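Local coordinates for ABM domain-containing protein (Deinococcus radiodurans, PDB 3E8O) that is of uncharacterized function but belongs to the antibiotic biosynthesis monooxygenase family and may act as an oxidoreductase, at residues A92-A95 and L96-L99. Sequence-based numbering, arbitrary orientation.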
ATOM      1  N   ALA A  92     -10.087 -17.899  -0.410  1.00 15.30           N
ATOM      2  CA  ALA A  92      -8.805 -17.276  -0.770  1.00 16.21           C
ATOM      3  C   ALA A  92      -7.726 -17.673   0.225  1.00 15.95           C
ATOM      4  O   ALA A  92      -6.586 -17.963  -0.135  1.00 15.25           O
ATOM      5  CB  ALA A  92      -8.949 -15.738  -0.819  1.00 16.26           C
ATOM      6  N   ILE A  93      -8.076 -17.686   1.506  1.00 16.50           N
ATOM      7  CA  ILE A  93      -7.137 -18.102   2.551  1.00 19.54           C
ATOM      8  C   ILE A  93      -6.719 -19.533   2.340  1.00 20.34           C
ATOM      9  O   ILE A  93      -5.534 -19.905   2.458  1.00 20.84           O
ATOM     10  CB  ILE A  93      -7.729 -17.882   3.965  1.00 20.06           C
ATOM     11  CG1 ILE A  93      -7.841 -16.369   4.191  1.00 23.04           C
ATOM     12  CG2 ILE A  93      -6.912 -18.633   4.988  1.00 22.25           C
ATOM     13  CD1 ILE A  93      -8.694 -15.950   5.362  1.00 22.02           C
ATOM     14  N   ASP A  94      -7.681 -20.343   1.950  1.00 20.36           N
ATOM     15  CA  ASP A  94      -7.398 -21.763   1.705  1.00 23.14           C
ATOM     16  C   ASP A  94      -6.422 -21.932   0.540  1.00 21.25           C
ATOM     17  O   ASP A  94      -5.476 -22.752   0.574  1.00 21.73           O
ATOM     18  CB  ASP A  94      -8.689 -22.555   1.478  1.00 24.91           C
ATOM     19  CG  ASP A  94      -9.391 -22.877   2.797  1.00 33.83           C
ATOM     20  OD1 ASP A  94      -8.709 -22.824   3.852  1.00 38.08           O
ATOM     21  OD2 ASP A  94     -10.606 -23.194   2.786  1.00 37.28           O
ATOM     22  N   ALA A  95      -6.631 -21.125  -0.477  1.00 18.30           N
ATOM     23  CA  ALA A  95      -5.770 -21.155  -1.665  1.00 17.97           C
ATOM     24  C   ALA A  95      -4.311 -20.833  -1.301  1.00 18.44           C
ATOM     25  O   ALA A  95      -3.340 -21.395  -1.878  1.00 18.88           O
ATOM     26  CB  ALA A  95      -6.333 -20.231  -2.788  1.00 18.07           C
ATOM     27  N   LEU A  96      -4.143 -19.930  -0.348  1.00 17.35           N
ATOM     28  CA  LEU A  96      -2.796 -19.548   0.096  1.00 17.16           C
ATOM     29  C   LEU A  96      -2.053 -20.725   0.695  1.00 20.37           C
ATOM     30  O   LEU A  96      -0.841 -20.904   0.501  1.00 19.84           O
ATOM     31  CB  LEU A  96      -2.831 -18.401   1.111  1.00 18.11           C
ATOM     32  CG  LEU A  96      -3.307 -17.050   0.606  1.00 17.10           C
ATOM     33  CD1 LEU A  96      -3.432 -16.050   1.790  1.00 18.35           C
ATOM     34  CD2 LEU A  96      -2.422 -16.472  -0.491  1.00 17.84           C
ATOM     35  N   LYS A  97      -2.800 -21.563   1.400  1.00 22.50           N
ATOM     36  CA  LYS A  97      -2.213 -22.742   2.059  1.00 24.95           C
ATOM     37  C   LYS A  97      -1.557 -23.595   1.021  1.00 24.33           C
ATOM     38  O   LYS A  97      -0.475 -24.164   1.203  1.00 24.23           O
ATOM     39  CB  LYS A  97      -3.257 -23.584   2.844  1.00 27.63           C
ATOM     40  CG  LYS A  97      -3.651 -23.011   4.192  1.00 32.00           C
ATOM     41  CD  LYS A  97      -4.538 -23.981   5.070  1.00 35.16           C
ATOM     42  CE  LYS A  97      -5.869 -24.335   4.436  1.00 36.69           C
ATOM     43  NZ  LYS A  97      -6.808 -25.130   5.344  1.00 35.03           N
ATOM     44  N   HIS A  98      -2.227 -23.670  -0.100  1.00 24.32           N
ATOM     45  CA  HIS A  98      -1.760 -24.514  -1.188  1.00 25.23           C
ATOM     46  C   HIS A  98      -0.612 -23.968  -2.008  1.00 24.61           C
ATOM     47  O   HIS A  98       0.052 -24.693  -2.760  1.00 26.25           O
ATOM     48  CB  HIS A  98      -2.936 -24.969  -2.025  1.00 27.33           C
ATOM     49  CG  HIS A  98      -3.845 -25.856  -1.240  1.00 32.70           C
ATOM     50  ND1 HIS A  98      -3.546 -27.181  -0.983  1.00 37.82           N
ATOM     51  CD2 HIS A  98      -4.962 -25.578  -0.529  1.00 36.81           C
ATOM     52  CE1 HIS A  98      -4.491 -27.693  -0.213  1.00 39.44           C
ATOM     53  NE2 HIS A  98      -5.357 -26.741   0.082  1.00 39.72           N
ATOM     54  N   LEU A  99      -0.384 -22.671  -1.841  1.00 21.81           N
ATOM     55  CA  LEU A  99       0.737 -21.996  -2.462  1.00 19.03           C
ATOM     56  C   LEU A  99       1.889 -21.877  -1.443  1.00 19.95           C
ATOM     57  O   LEU A  99       2.921 -21.213  -1.685  1.00 20.07           O
ATOM     58  CB  LEU A  99       0.319 -20.593  -2.976  1.00 18.57           C
ATOM     59  CG  LEU A  99      -0.729 -20.520  -4.083  1.00 16.78           C
ATOM     60  CD1 LEU A  99      -0.998 -19.055  -4.403  1.00 19.63           C
ATOM     61  CD2 LEU A  99      -0.236 -21.280  -5.320  1.00 21.97           C
TER
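Asp94 and Lys97, three residues apart on the last turns of helix 87-98, illustrate an i to i+3 salt bridge on an amphipathic helix in the ferredoxin-like fold of the dimeric alpha-beta barrel superfamily. Their side chains run alongside each other, pointing the same way. The lysine chain bends at chi3 (-62°), which brings its ammonium end round to the carboxylate: Lys97 NZ lies 3.3 Å from Asp94 OD1, and CE comes equally near that oxygen. On the neighbouring flank His98 turns a ring edge to the backbone, its CD2 3.1 Å from Asp94 O, which lies near the plane of the ring. The same carbonyl takes two weak bonds, from Lys97 N and His98 N, as the helix nears its end. Apolar side chains serve the inner face: Ala92, Ala95, Leu96 and Leu99 touch helix 33-47, Leu96 meeting Leu36 there and also reaching Val101 and Leu104. Ile93 instead packs on Met118 of the second subunit. With CG of Leu96 anti to its carbonyl carbon (chi1 -67°), the branch lies over the preceding turn, CG 3.5 Å from Ala92 O. Ala92 O accepts the i to i+4 helical bond from Leu96 N, 3.1 Å long, with the donor tilted 23° from the carbonyl plane.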